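Local coordinates for protein alkylhalidase CmlS (Streptomyces venezuelae, PDB 3I3L) that acts as a flavin-dependent halogenase in chloramphenicol biosynthesis, carrying a covalently attached FAD, at residues F373-Y378 with R394-S399. Residues are numbered along the deposited sequence; the frame is centred on the assembly and turned at random.
Sequences FLASFY and RRITES
Tyr378 OH is gripped by two groups, Asp321 OD2 and Trp235 NE1, and this anchored phenol ring serves as the platform on which Arg394 lies. The two side chains run alongside each other in the same direction. Near the backbones, Arg394 CB sits 3.9 Å from Tyr378 CD2. Farther out, Arg394 CD stands over the middle of one ring face in a CH-pi contact, 4.1 Å from the centroid of the Tyr378 ring. The approach is nearly perpendicular, 11° off the ring normal. CG of Arg394 is placed opposite its own carbonyl carbon (chi1 -72°), and from there the chain runs extended to NE, carrying the methylenes along the ring. The guanidinium is turned almost at right angles to the Tyr378 ring, 82° between planes, so the two do not stack; its NH1 forms a salt bridge with Asp253 and its NH2 a hydrogen bond with Asn205. With an alanine here instead of Tyr378, Arg394 CD would probably lose the ring face beneath it, and Asp321 and Trp235 their shared hydroxyl partner. One helical turn earlier, Ala375 CB meets Ile396 CG1 at 4.1 Å, a small apolar patch beside the aromatic one. About 9 Å separates the side chains of Arg394 and Asp297, the covalent FAD attachment point, so the contact is near the flavin site without forming part of it. It fastens the loop between helices 389-394 and 400-406 to the later part of the long helix 352-382, where Thr379 OG1 hydrogen-bonds to both Ala375 O and Ile396 N, with Tyr203 of strand 203-213 touching Ala375 and Arg394, and helix 430-439 packing on Phe373 and Phe377.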
loop_
_atom_site.group_PDB
_atom_site.type_symbol
_atom_site.label_atom_id
_atom_site.label_comp_id
_atom_site.label_asym_id
_atom_site.label_seq_id
_atom_site.Cartn_x
_atom_site.Cartn_y
_atom_site.Cartn_z
ATOM N N PHE A 373 -4.665 -1.246 10.327
ATOM C CA PHE A 373 -5.821 -1.687 9.610
ATOM C C PHE A 373 -5.821 -3.188 9.585
ATOM O O PHE A 373 -6.811 -3.835 9.927
ATOM C CB PHE A 373 -5.685 -1.142 8.211
ATOM C CG PHE A 373 -6.852 -1.374 7.330
ATOM C CD1 PHE A 373 -6.811 -2.376 6.391
ATOM C CD2 PHE A 373 -7.972 -0.512 7.380
ATOM C CE1 PHE A 373 -7.935 -2.567 5.519
ATOM C CE2 PHE A 373 -9.058 -0.663 6.513
ATOM C CZ PHE A 373 -9.059 -1.684 5.592
ATOM N N LEU A 374 -4.684 -3.744 9.184
ATOM C CA LEU A 374 -4.437 -5.153 9.227
ATOM C C LEU A 374 -4.823 -5.809 10.568
ATOM O O LEU A 374 -5.392 -6.893 10.594
ATOM C CB LEU A 374 -2.958 -5.359 9.019
ATOM C CG LEU A 374 -2.560 -6.727 8.525
ATOM C CD1 LEU A 374 -3.318 -7.013 7.279
ATOM C CD2 LEU A 374 -1.040 -6.611 8.219
ATOM N N ALA A 375 -4.501 -5.147 11.670
ATOM C CA ALA A 375 -4.768 -5.682 12.979
ATOM C C ALA A 375 -6.276 -5.892 13.147
ATOM O O ALA A 375 -6.708 -6.896 13.714
ATOM C CB ALA A 375 -4.218 -4.692 14.076
ATOM N N SER A 376 -7.068 -4.927 12.684
ATOM C CA SER A 376 -8.528 -5.050 12.644
ATOM C C SER A 376 -8.985 -6.277 11.872
ATOM O O SER A 376 -9.688 -7.116 12.412
ATOM C CB SER A 376 -9.131 -3.797 12.017
ATOM O OG SER A 376 -9.030 -2.757 12.945
ATOM N N PHE A 377 -8.569 -6.404 10.619
ATOM C CA PHE A 377 -8.944 -7.579 9.840
ATOM C C PHE A 377 -8.577 -8.898 10.491
ATOM O O PHE A 377 -9.424 -9.787 10.566
ATOM C CB PHE A 377 -8.467 -7.543 8.391
ATOM C CG PHE A 377 -9.299 -6.686 7.538
ATOM C CD1 PHE A 377 -9.073 -5.309 7.468
ATOM C CD2 PHE A 377 -10.335 -7.239 6.806
ATOM C CE1 PHE A 377 -9.881 -4.491 6.665
ATOM C CE2 PHE A 377 -11.132 -6.437 6.009
ATOM C CZ PHE A 377 -10.899 -5.051 5.945
ATOM N N TYR A 378 -7.335 -9.035 10.973
ATOM C CA TYR A 378 -6.976 -10.291 11.631
ATOM C C TYR A 378 -7.898 -10.546 12.871
ATOM O O TYR A 378 -8.366 -11.647 13.079
ATOM C CB TYR A 378 -5.505 -10.356 12.009
ATOM C CG TYR A 378 -4.609 -10.703 10.864
ATOM C CD1 TYR A 378 -4.871 -11.780 10.065
ATOM C CD2 TYR A 378 -3.497 -9.944 10.559
ATOM C CE1 TYR A 378 -4.046 -12.128 9.013
ATOM C CE2 TYR A 378 -2.645 -10.297 9.469
ATOM C CZ TYR A 378 -2.959 -11.371 8.713
ATOM O OH TYR A 378 -2.158 -11.754 7.625
ATOM N N ARG A 394 -1.585 -12.503 15.939
ATOM C CA ARG A 394 -1.968 -11.380 15.082
ATOM C C ARG A 394 -3.196 -10.597 15.523
ATOM O O ARG A 394 -3.370 -9.411 15.137
ATOM C CB ARG A 394 -2.108 -11.834 13.631
ATOM C CG ARG A 394 -0.777 -12.113 13.005
ATOM C CD ARG A 394 -0.940 -13.130 11.854
ATOM N NE ARG A 394 0.355 -13.528 11.333
ATOM C CZ ARG A 394 1.170 -14.419 11.929
ATOM N NH1 ARG A 394 0.806 -15.012 13.063
ATOM N NH2 ARG A 394 2.328 -14.754 11.383
ATOM N N ARG A 395 -4.038 -11.220 16.356
ATOM C CA ARG A 395 -5.279 -10.586 16.769
ATOM C C ARG A 395 -4.935 -9.572 17.800
ATOM O O ARG A 395 -3.928 -9.707 18.445
ATOM C CB ARG A 395 -6.297 -11.622 17.317
ATOM C CG ARG A 395 -6.004 -12.177 18.752
ATOM C CD ARG A 395 -6.956 -13.398 19.085
ATOM N NE ARG A 395 -6.455 -14.118 20.263
ATOM C CZ ARG A 395 -6.144 -15.422 20.336
ATOM N NH1 ARG A 395 -6.334 -16.280 19.315
ATOM N NH2 ARG A 395 -5.630 -15.897 21.476
ATOM N N ILE A 396 -5.766 -8.537 17.952
ATOM C CA ILE A 396 -5.463 -7.491 18.895
ATOM C C ILE A 396 -5.371 -8.031 20.350
ATOM O O ILE A 396 -6.191 -8.870 20.778
ATOM C CB ILE A 396 -6.520 -6.362 18.796
ATOM C CG1 ILE A 396 -6.139 -5.398 17.680
ATOM C CG2 ILE A 396 -6.697 -5.586 20.193
ATOM C CD1 ILE A 396 -7.363 -4.606 17.140
ATOM N N THR A 397 -4.375 -7.535 21.076
ATOM C CA THR A 397 -4.088 -7.915 22.457
ATOM C C THR A 397 -4.808 -6.933 23.367
ATOM O O THR A 397 -4.602 -5.746 23.243
ATOM C CB THR A 397 -2.553 -7.767 22.737
ATOM O OG1 THR A 397 -1.867 -8.909 22.231
ATOM C CG2 THR A 397 -2.238 -7.633 24.247
ATOM N N GLU A 398 -5.630 -7.420 24.280
ATOM C CA GLU A 398 -6.453 -6.532 25.154
ATOM C C GLU A 398 -7.149 -7.390 26.235
ATOM O O GLU A 398 -7.210 -8.615 26.078
ATOM C CB GLU A 398 -7.537 -5.812 24.320
ATOM C CG GLU A 398 -8.583 -6.820 23.704
ATOM C CD GLU A 398 -9.492 -6.185 22.648
ATOM O OE1 GLU A 398 -10.164 -6.950 21.918
ATOM O OE2 GLU A 398 -9.556 -4.926 22.565
ATOM N N SER A 399 -7.703 -6.745 27.283
ATOM C CA SER A 399 -8.345 -7.447 28.423
ATOM C C SER A 399 -9.441 -8.448 28.030
ATOM O O SER A 399 -10.122 -8.229 27.046
ATOM C CB SER A 399 -8.936 -6.426 29.421
ATOM O OG SER A 399 -10.084 -5.753 28.883
#